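Local coordinates for hypothetical protein aq_1447 (Aquifex aeolicus, PDB 1YVU), which cleaves target RNA as a DNA-guided endonuclease, using short single-stranded DNA guides to find complementary strands, at residues 354-359 against 387-392; 418-423 against 449-454; 370-375 against 468-473. One frame throughout, in Å; residues are numbered along the deposited sequence.

Overall arrangement
Well into the chain, strand 351-360 is followed by helix 368-381 and then by strand 386-396, where contact 1 closes the first loop. The chain then runs along strand 419-424 and helix 437-448 to residues 449-454, which close contact 2. Last comes helix 466-480, whose residues 468-473 pack on 370-375 and close the longest loop, contact 3. Contacts 1 and 2 follow in series, contact 2 is nested inside the loop of contact 3, and contacts 1 and 3 cross. Contacts 1 and 2 meet in one parallel sheet, since strands 351-360 and 419-424 are neighbours, while contacts 2 and 3 both join residues of the Mid and PIWI regions.

Contact 1: residues 354-359 against 387-392; sequences VEIISV and LKIKGK
Val354 and Ile356 carry the packed face of this strand pair. CG2 of Val354 meets CD1 of Leu387 at 3.8 Å, and further along CD1 of Ile356 reaches across to CG2 of Ile389, 3.7 Å away. CG1 of Ile356 lies anti to the carbonyl carbon (chi1 -66°), and CD1 continues from it toward Ile389. Helix 368-381 covers this side, with Leu373 on Ile356 and Ile377 on both Leu387 and Ile389.

Val354 is gripped at both ends of its backbone: its N donates to Lys388 O (3.3 Å), and its O receives Lys390 N (2.8 Å). The next link, from Ile356 N to Gly391 O (3.3 Å), comes one residue late on 387-392: Lys390 has near-helical backbone angles, and the extra residue makes a beta bulge. Pairing goes on through Ser393.

The loose part is the exposed lysine ends of 387-392, which lead away from 354-359. On the face opposite Val354, Glu355 is buried, its carboxylate held by a salt bridge to Lys415. Parallel strands with the intervening helix laid over one face form a beta-alpha-beta crossover, here at the edge of the Mid domain's Rossmann-like sheet.

Contact 2: residues 418-423 against 449-454; sequences DLVIVF and KMIPSQ
Val420 sets its CG2 against CG2 of Ile451 at 3.6 Å, the two branched side chains meeting methyl to methyl. Leu446 of helix 437-448 packs on both.

Next to it, the ring of Pro452 lies against the carbonyl oxygen of Asp418, just before the strand, with CG of Pro452 3.3 Å from Asp418 O. Leu419 comes to the same proline from another side. Its CG is anti to the backbone N (chi1 179°), and its CD1 ends 4.0 Å from Pro452 CB and 3.7 Å from Pro452 O. Helix 466-480 covers this part, Val477 touching Leu419 and Lys480 touching Pro452.

Past the proline the chain settles into parallel strand pairing. Gln454 N donates to Val420 O at 2.9 Å in an almost straight bond (177° at the hydrogen), arriving nearly along the C=O axis. Gln454 O in turn accepts Val422 N, also at 2.9 Å, so the glutamine backbone grips the strand through both its polar atoms. Its side chain bends off toward helix 466-480, where OE1 has a weak hydrogen bond to Lys480 NZ.

Helix 437-448 links the neighbouring parallel strands 419-424 and 454-457, and along it the chain leaves the Mid region for the PIWI region without leaving the sheet: the edge strand of this Rossmann-like parallel sheet, 454-457, already belongs to PIWI.

Contact 3: residues 370-375 against 468-473; sequences EEFLKE and FVLLNV
Segments 370-375 and 468-473, from helices 368-381 and 466-480, cross at -53°, their axes 10.9 Å apart at the closest point. The nearest pair of CA atoms, Phe372 and Leu470, is still 7.8 Å apart, so the backbones do not pack directly and side chains fill the gap. Each segment keeps its own helical bonding, for example Lys374 N to Glu370 O and Val473 N to Val469 O.

Phe372 is the main bridge. Its CG lies anti to the backbone N (chi1 -174°), and the ring beyond it extends to the second helix, leading with CE1 and CZ. CZ touches CG1 of Val469 at 3.7 Å, the two side chains meeting at about a right angle. The ring meets the helix backbone edge-on: Leu470 N lies in the ring plane, 3.9 Å from Phe372 CE1. CG2 of Val473 also sits near that plane, at 4.4 Å from Phe372 CZ, a more distant touch. Leu461 of helix 458-463 adds a further neighbour to the ring.

Leu470 answers in the opposite direction. Its CD1 rests on the first helix, 3.8 Å from Glu375 CB and equally near the Glu375 carbonyl carbon. Leu376 and Phe379, one and four residues further on, continue the apolar surface that receives this leucine. Glu375 contributes its CB and backbone, while the rest of its side chain runs out in extended form and is exposed.

The side chains that meet here are apolar: the Phe372 ring, valine methyls and the Leu470 end. Between these two segments, cohesion of the Mid helix with the PIWI-region helix probably comes mainly from burial of apolar surface.

Contact 1: residues 354-359 against 387-392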
loop_
_atom_site.group_PDB
_atom_site.type_symbol
_atom_site.label_atom_id
_atom_site.label_comp_id
_atom_site.label_asym_id
_atom_site.label_seq_id
_atom_site.Cartn_x
_atom_site.Cartn_y
_atom_site.Cartn_z
ATOM N N VAL A 354 -17.836 -20.707 21.461
ATOM C CA VAL A 354 -18.314 -19.725 20.477
ATOM C C VAL A 354 -19.452 -18.832 20.973
ATOM O O VAL A 354 -20.322 -19.305 21.695
ATOM C CB VAL A 354 -18.836 -20.484 19.196
ATOM C CG1 VAL A 354 -19.328 -19.530 18.111
ATOM C CG2 VAL A 354 -17.743 -21.360 18.626
ATOM N N GLU A 355 -19.402 -17.546 20.624
ATOM C CA GLU A 355 -20.490 -16.590 20.905
ATOM C C GLU A 355 -21.155 -16.311 19.531
ATOM O O GLU A 355 -20.481 -16.352 18.490
ATOM C CB GLU A 355 -19.969 -15.272 21.504
ATOM C CG GLU A 355 -20.068 -15.153 23.050
ATOM C CD GLU A 355 -21.135 -14.187 23.559
ATOM O OE1 GLU A 355 -21.210 -13.030 23.088
ATOM O OE2 GLU A 355 -21.888 -14.582 24.469
ATOM N N ILE A 356 -22.472 -16.106 19.506
ATOM C CA ILE A 356 -23.188 -15.836 18.253
ATOM C C ILE A 356 -23.933 -14.528 18.311
ATOM O O ILE A 356 -24.314 -14.081 19.406
ATOM C CB ILE A 356 -24.203 -16.973 17.918
ATOM C CG1 ILE A 356 -23.463 -18.263 17.616
ATOM C CG2 ILE A 356 -25.014 -16.654 16.693
ATOM C CD1 ILE A 356 -24.196 -19.442 18.032
ATOM N N ILE A 357 -24.069 -13.873 17.155
ATOM C CA ILE A 357 -24.806 -12.613 17.070
ATOM C C ILE A 357 -25.637 -12.578 15.816
ATOM O O ILE A 357 -25.155 -12.918 14.747
ATOM C CB ILE A 357 -23.903 -11.288 17.063
ATOM C CG1 ILE A 357 -23.109 -11.146 18.341
ATOM C CG2 ILE A 357 -24.741 -9.975 16.897
ATOM C CD1 ILE A 357 -21.794 -11.717 18.200
ATOM N N SER A 358 -26.872 -12.114 15.950
ATOM C CA SER A 358 -27.729 -11.975 14.813
ATOM C C SER A 358 -28.318 -10.604 14.831
ATOM O O SER A 358 -28.705 -10.076 15.856
ATOM C CB SER A 358 -28.828 -13.004 14.809
ATOM O OG SER A 358 -29.526 -12.869 16.016
ATOM N N VAL A 359 -28.289 -10.042 13.647
ATOM C CA VAL A 359 -28.775 -8.732 13.312
ATOM C C VAL A 359 -29.958 -9.084 12.406
ATOM O O VAL A 359 -29.780 -9.582 11.275
ATOM C CB VAL A 359 -27.643 -8.036 12.596
ATOM C CG1 VAL A 359 -28.119 -7.055 11.554
ATOM C CG2 VAL A 359 -26.719 -7.435 13.620
ATOM N N LEU A 387 -18.147 -27.401 18.340
ATOM C CA LEU A 387 -18.475 -26.059 18.831
ATOM C C LEU A 387 -19.468 -26.230 19.966
ATOM O O LEU A 387 -20.391 -27.054 19.895
ATOM C CB LEU A 387 -19.142 -25.176 17.786
ATOM C CG LEU A 387 -18.557 -24.910 16.415
ATOM C CD1 LEU A 387 -19.201 -23.623 15.928
ATOM C CD2 LEU A 387 -17.080 -24.770 16.471
ATOM N N LYS A 388 -19.201 -25.499 21.039
ATOM C CA LYS A 388 -20.028 -25.477 22.230
ATOM C C LYS A 388 -20.419 -24.014 22.397
ATOM O O LYS A 388 -19.568 -23.167 22.713
ATOM C CB LYS A 388 -19.238 -25.971 23.445
ATOM C CG LYS A 388 -18.942 -27.450 23.414
ATOM C CD LYS A 388 -18.362 -27.947 24.721
ATOM C CE LYS A 388 -18.387 -29.469 24.762
ATOM N NZ LYS A 388 -17.631 -29.980 25.928
ATOM N N ILE A 389 -21.689 -23.712 22.106
ATOM C CA ILE A 389 -22.229 -22.348 22.202
ATOM C C ILE A 389 -22.241 -21.831 23.641
ATOM O O ILE A 389 -22.807 -22.446 24.553
ATOM C CB ILE A 389 -23.651 -22.235 21.561
ATOM C CG1 ILE A 389 -23.620 -22.778 20.124
ATOM C CG2 ILE A 389 -24.087 -20.757 21.508
ATOM C CD1 ILE A 389 -24.967 -23.219 19.586
ATOM N N LYS A 390 -21.511 -20.737 23.829
ATOM C CA LYS A 390 -21.425 -20.092 25.113
ATOM C C LYS A 390 -22.593 -19.123 25.215
ATOM O O LYS A 390 -23.346 -19.213 26.182
ATOM C CB LYS A 390 -20.086 -19.368 25.305
ATOM C CG LYS A 390 -19.418 -19.701 26.651
ATOM C CD LYS A 390 -18.192 -18.838 26.999
ATOM C CE LYS A 390 -17.490 -19.372 28.271
ATOM N NZ LYS A 390 -16.348 -18.520 28.738
ATOM N N GLY A 391 -22.838 -18.306 24.178
ATOM C CA GLY A 391 -23.934 -17.350 24.281
ATOM C C GLY A 391 -24.508 -16.639 23.077
ATOM O O GLY A 391 -23.864 -15.788 22.468
ATOM N N LYS A 392 -25.788 -16.894 22.824
ATOM C CA LYS A 392 -26.488 -16.265 21.706
ATOM C C LYS A 392 -26.949 -14.858 22.057
ATOM O O LYS A 392 -27.681 -14.651 23.037
ATOM C CB LYS A 392 -27.687 -17.119 21.242
ATOM C CG LYS A 392 -27.283 -18.512 20.759
ATOM C CD LYS A 392 -28.438 -19.344 20.219
ATOM C CE LYS A 392 -27.996 -20.738 19.768
ATOM N NZ LYS A 392 -29.063 -21.535 19.090
#

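Contact 2: residues 418-423 against 449-454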
loop_
_atom_site.group_PDB
_atom_site.type_symbol
_atom_site.label_atom_id
_atom_site.label_comp_id
_atom_site.label_asym_id
_atom_site.label_seq_id
_atom_site.Cartn_x
_atom_site.Cartn_y
_atom_site.Cartn_z
ATOM N N ASP A 418 -13.352 -18.407 21.690
ATOM C CA ASP A 418 -12.400 -18.931 20.725
ATOM C C ASP A 418 -12.759 -18.456 19.322
ATOM O O ASP A 418 -11.877 -18.293 18.468
ATOM C CB ASP A 418 -12.402 -20.456 20.765
ATOM C CG ASP A 418 -11.764 -21.026 22.028
ATOM O OD1 ASP A 418 -10.936 -20.349 22.686
ATOM O OD2 ASP A 418 -12.092 -22.184 22.355
ATOM N N LEU A 419 -14.061 -18.261 19.090
ATOM C CA LEU A 419 -14.634 -17.768 17.818
ATOM C C LEU A 419 -15.911 -16.975 18.113
ATOM O O LEU A 419 -16.450 -17.015 19.229
ATOM C CB LEU A 419 -14.952 -18.932 16.864
ATOM C CG LEU A 419 -15.570 -18.646 15.481
ATOM C CD1 LEU A 419 -14.669 -17.805 14.589
ATOM C CD2 LEU A 419 -15.849 -19.946 14.820
ATOM N N VAL A 420 -16.351 -16.193 17.139
ATOM C CA VAL A 420 -17.568 -15.401 17.283
ATOM C C VAL A 420 -18.286 -15.507 15.941
ATOM O O VAL A 420 -17.718 -15.132 14.904
ATOM C CB VAL A 420 -17.234 -13.890 17.595
ATOM C CG1 VAL A 420 -18.477 -13.022 17.547
ATOM C CG2 VAL A 420 -16.597 -13.733 18.956
ATOM N N ILE A 421 -19.509 -16.020 15.926
ATOM C CA ILE A 421 -20.193 -16.105 14.646
ATOM C C ILE A 421 -21.286 -15.059 14.576
ATOM O O ILE A 421 -22.183 -15.047 15.402
ATOM C CB ILE A 421 -20.746 -17.518 14.358
ATOM C CG1 ILE A 421 -19.625 -18.572 14.521
ATOM C CG2 ILE A 421 -21.327 -17.571 12.938
ATOM C CD1 ILE A 421 -19.990 -20.026 14.137
ATOM N N VAL A 422 -21.203 -14.180 13.579
ATOM C CA VAL A 422 -22.183 -13.114 13.398
ATOM C C VAL A 422 -22.981 -13.227 12.109
ATOM O O VAL A 422 -22.415 -13.262 11.010
ATOM C CB VAL A 422 -21.510 -11.685 13.408
ATOM C CG1 VAL A 422 -22.588 -10.549 13.375
ATOM C CG2 VAL A 422 -20.592 -11.516 14.627
ATOM N N PHE A 423 -24.306 -13.205 12.259
ATOM C CA PHE A 423 -25.231 -13.247 11.130
ATOM C C PHE A 423 -25.794 -11.833 10.938
ATOM O O PHE A 423 -26.561 -11.357 11.783
ATOM C CB PHE A 423 -26.395 -14.205 11.388
ATOM C CG PHE A 423 -26.013 -15.636 11.520
ATOM C CD1 PHE A 423 -25.924 -16.226 12.800
ATOM C CD2 PHE A 423 -25.843 -16.442 10.380
ATOM C CE1 PHE A 423 -25.685 -17.626 12.950
ATOM C CE2 PHE A 423 -25.602 -17.849 10.504
ATOM C CZ PHE A 423 -25.523 -18.441 11.803
ATOM N N LYS A 449 -9.817 -7.025 19.867
ATOM C CA LYS A 449 -9.905 -7.912 21.025
ATOM C C LYS A 449 -9.204 -9.221 20.757
ATOM O O LYS A 449 -9.022 -10.046 21.663
ATOM C CB LYS A 449 -11.352 -8.169 21.368
ATOM C CG LYS A 449 -12.046 -6.932 21.774
ATOM C CD LYS A 449 -13.515 -7.078 21.595
ATOM C CE LYS A 449 -14.218 -5.847 22.124
ATOM N NZ LYS A 449 -14.427 -5.963 23.595
HETATM N N MSE A 450 -8.811 -9.386 19.492
HETATM C CA MSE A 450 -8.076 -10.543 18.984
HETATM C C MSE A 450 -8.813 -11.847 18.960
HETATM O O MSE A 450 -8.212 -12.913 18.865
HETATM C CB MSE A 450 -6.708 -10.665 19.663
HETATM C CG MSE A 450 -5.851 -9.418 19.416
HETATM SE SE MSE A 450 -4.263 -9.251 20.482
HETATM C CE MSE A 450 -5.114 -9.058 22.275
ATOM N N ILE A 451 -10.135 -11.734 18.991
ATOM C CA ILE A 451 -11.036 -12.877 18.952
ATOM C C ILE A 451 -11.420 -13.124 17.494
ATOM O O ILE A 451 -11.998 -12.254 16.836
ATOM C CB ILE A 451 -12.358 -12.617 19.759
ATOM C CG1 ILE A 451 -12.059 -12.132 21.179
ATOM C CG2 ILE A 451 -13.142 -13.902 19.916
ATOM C CD1 ILE A 451 -13.123 -11.219 21.682
ATOM N N PRO A 452 -11.084 -14.318 16.955
ATOM C CA PRO A 452 -11.400 -14.712 15.583
ATOM C C PRO A 452 -12.888 -14.453 15.330
ATOM O O PRO A 452 -13.716 -14.644 16.241
ATOM C CB PRO A 452 -11.143 -16.212 15.610
ATOM C CG PRO A 452 -10.085 -16.355 16.527
ATOM C CD PRO A 452 -10.345 -15.397 17.632
ATOM N N SER A 453 -13.227 -14.015 14.124
ATOM C CA SER A 453 -14.619 -13.715 13.816
ATOM C C SER A 453 -15.057 -14.156 12.460
ATOM O O SER A 453 -14.352 -13.909 11.489
ATOM C CB SER A 453 -14.876 -12.217 13.945
ATOM O OG SER A 453 -13.798 -11.463 13.399
ATOM N N GLN A 454 -16.238 -14.770 12.396
ATOM C CA GLN A 454 -16.829 -15.223 11.135
ATOM C C GLN A 454 -18.143 -14.478 10.942
ATOM O O GLN A 454 -19.126 -14.799 11.584
ATOM C CB GLN A 454 -17.064 -16.742 11.132
ATOM C CG GLN A 454 -17.503 -17.317 9.769
ATOM C CD GLN A 454 -16.376 -17.371 8.741
ATOM O OE1 GLN A 454 -15.432 -18.139 8.902
ATOM N NE2 GLN A 454 -16.473 -16.558 7.686
#

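Contact 3: residues 370-375 against 468-473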
loop_
_atom_site.group_PDB
_atom_site.type_symbol
_atom_site.label_atom_id
_atom_site.label_comp_id
_atom_site.label_asym_id
_atom_site.label_seq_id
_atom_site.Cartn_x
_atom_site.Cartn_y
_atom_site.Cartn_z
ATOM N N GLU A 370 -30.402 -20.428 11.907
ATOM C CA GLU A 370 -30.409 -21.516 12.870
ATOM C C GLU A 370 -30.165 -22.868 12.234
ATOM O O GLU A 370 -29.375 -23.669 12.729
ATOM C CB GLU A 370 -31.759 -21.554 13.570
ATOM C CG GLU A 370 -32.149 -20.264 14.245
ATOM C CD GLU A 370 -32.529 -20.446 15.705
ATOM O OE1 GLU A 370 -32.167 -21.489 16.329
ATOM O OE2 GLU A 370 -33.202 -19.523 16.218
ATOM N N GLU A 371 -30.880 -23.117 11.140
ATOM C CA GLU A 371 -30.782 -24.361 10.373
ATOM C C GLU A 371 -29.343 -24.536 9.863
ATOM O O GLU A 371 -28.769 -25.631 9.945
ATOM C CB GLU A 371 -31.733 -24.301 9.179
ATOM C CG GLU A 371 -32.880 -25.292 9.182
ATOM C CD GLU A 371 -33.633 -25.282 7.854
ATOM O OE1 GLU A 371 -32.982 -25.123 6.795
ATOM O OE2 GLU A 371 -34.873 -25.416 7.854
ATOM N N PHE A 372 -28.758 -23.412 9.433
ATOM C CA PHE A 372 -27.401 -23.312 8.897
ATOM C C PHE A 372 -26.328 -23.499 9.961
ATOM O O PHE A 372 -25.352 -24.218 9.754
ATOM C CB PHE A 372 -27.242 -21.955 8.227
ATOM C CG PHE A 372 -25.947 -21.779 7.521
ATOM C CD1 PHE A 372 -25.682 -22.478 6.335
ATOM C CD2 PHE A 372 -24.986 -20.896 8.037
ATOM C CE1 PHE A 372 -24.475 -22.309 5.659
ATOM C CE2 PHE A 372 -23.776 -20.707 7.385
ATOM C CZ PHE A 372 -23.510 -21.418 6.184
ATOM N N LEU A 373 -26.510 -22.825 11.089
ATOM C CA LEU A 373 -25.593 -22.915 12.212
ATOM C C LEU A 373 -25.508 -24.348 12.680
ATOM O O LEU A 373 -24.437 -24.834 13.005
ATOM C CB LEU A 373 -26.072 -22.035 13.359
ATOM C CG LEU A 373 -25.183 -21.963 14.598
ATOM C CD1 LEU A 373 -24.226 -20.813 14.499
ATOM C CD2 LEU A 373 -26.061 -21.788 15.800
ATOM N N LYS A 374 -26.642 -25.033 12.632
ATOM C CA LYS A 374 -26.727 -26.422 13.043
ATOM C C LYS A 374 -25.997 -27.328 12.067
ATOM O O LYS A 374 -25.239 -28.195 12.494
ATOM C CB LYS A 374 -28.193 -26.827 13.243
ATOM C CG LYS A 374 -28.777 -26.229 14.524
ATOM C CD LYS A 374 -30.239 -26.487 14.765
ATOM C CE LYS A 374 -30.608 -25.789 16.075
ATOM N NZ LYS A 374 -32.046 -25.854 16.525
ATOM N N GLU A 375 -26.121 -27.036 10.768
ATOM C CA GLU A 375 -25.452 -27.819 9.716
ATOM C C GLU A 375 -23.941 -27.641 9.752
ATOM O O GLU A 375 -23.192 -28.592 9.476
ATOM C CB GLU A 375 -26.005 -27.492 8.335
ATOM C CG GLU A 375 -27.309 -28.204 8.039
ATOM C CD GLU A 375 -27.968 -27.787 6.726
ATOM O OE1 GLU A 375 -27.362 -27.045 5.906
ATOM O OE2 GLU A 375 -29.128 -28.220 6.524
ATOM N N PHE A 468 -21.960 -24.571 -0.665
ATOM C CA PHE A 468 -20.745 -23.816 -0.944
ATOM C C PHE A 468 -20.462 -22.854 0.151
ATOM O O PHE A 468 -19.300 -22.677 0.508
ATOM C CB PHE A 468 -20.807 -23.063 -2.268
ATOM C CG PHE A 468 -21.139 -23.925 -3.446
ATOM C CD1 PHE A 468 -21.006 -25.347 -3.398
ATOM C CD2 PHE A 468 -21.681 -23.336 -4.601
ATOM C CE1 PHE A 468 -21.421 -26.168 -4.474
ATOM C CE2 PHE A 468 -22.099 -24.140 -5.697
ATOM C CZ PHE A 468 -21.978 -25.562 -5.629
ATOM N N VAL A 469 -21.524 -22.272 0.713
ATOM C CA VAL A 469 -21.414 -21.328 1.829
ATOM C C VAL A 469 -20.921 -22.094 3.037
ATOM O O VAL A 469 -19.958 -21.691 3.654
ATOM C CB VAL A 469 -22.755 -20.674 2.177
ATOM C CG1 VAL A 469 -22.541 -19.521 3.186
ATOM C CG2 VAL A 469 -23.435 -20.172 0.903
ATOM N N LEU A 470 -21.515 -23.265 3.265
ATOM C CA LEU A 470 -21.152 -24.171 4.358
ATOM C C LEU A 470 -19.669 -24.513 4.228
ATOM O O LEU A 470 -18.933 -24.418 5.191
ATOM C CB LEU A 470 -21.990 -25.440 4.257
ATOM C CG LEU A 470 -21.912 -26.631 5.223
ATOM C CD1 LEU A 470 -22.932 -26.460 6.309
ATOM C CD2 LEU A 470 -22.232 -27.949 4.458
ATOM N N LEU A 471 -19.221 -24.780 3.001
ATOM C CA LEU A 471 -17.817 -25.109 2.755
ATOM C C LEU A 471 -16.905 -23.913 2.907
ATOM O O LEU A 471 -15.884 -23.997 3.617
ATOM C CB LEU A 471 -17.616 -25.779 1.394
ATOM C CG LEU A 471 -18.077 -27.246 1.441
ATOM C CD1 LEU A 471 -18.134 -27.807 0.072
ATOM C CD2 LEU A 471 -17.182 -28.107 2.294
ATOM N N ASN A 472 -17.323 -22.789 2.312
ATOM C CA ASN A 472 -16.584 -21.526 2.366
ATOM C C ASN A 472 -16.326 -21.196 3.823
ATOM O O ASN A 472 -15.166 -21.068 4.253
ATOM C CB ASN A 472 -17.381 -20.406 1.677
ATOM C CG ASN A 472 -16.581 -19.095 1.519
ATOM O OD1 ASN A 472 -15.977 -18.588 2.473
ATOM N ND2 ASN A 472 -16.615 -18.521 0.315
ATOM N N VAL A 473 -17.398 -21.299 4.603
ATOM C CA VAL A 473 -17.360 -21.007 6.029
ATOM C C VAL A 473 -16.486 -22.008 6.808
ATOM O O VAL A 473 -15.626 -21.591 7.583
ATOM C CB VAL A 473 -18.830 -20.901 6.573
ATOM C CG1 VAL A 473 -18.899 -20.902 8.097
ATOM C CG2 VAL A 473 -19.483 -19.632 6.010
#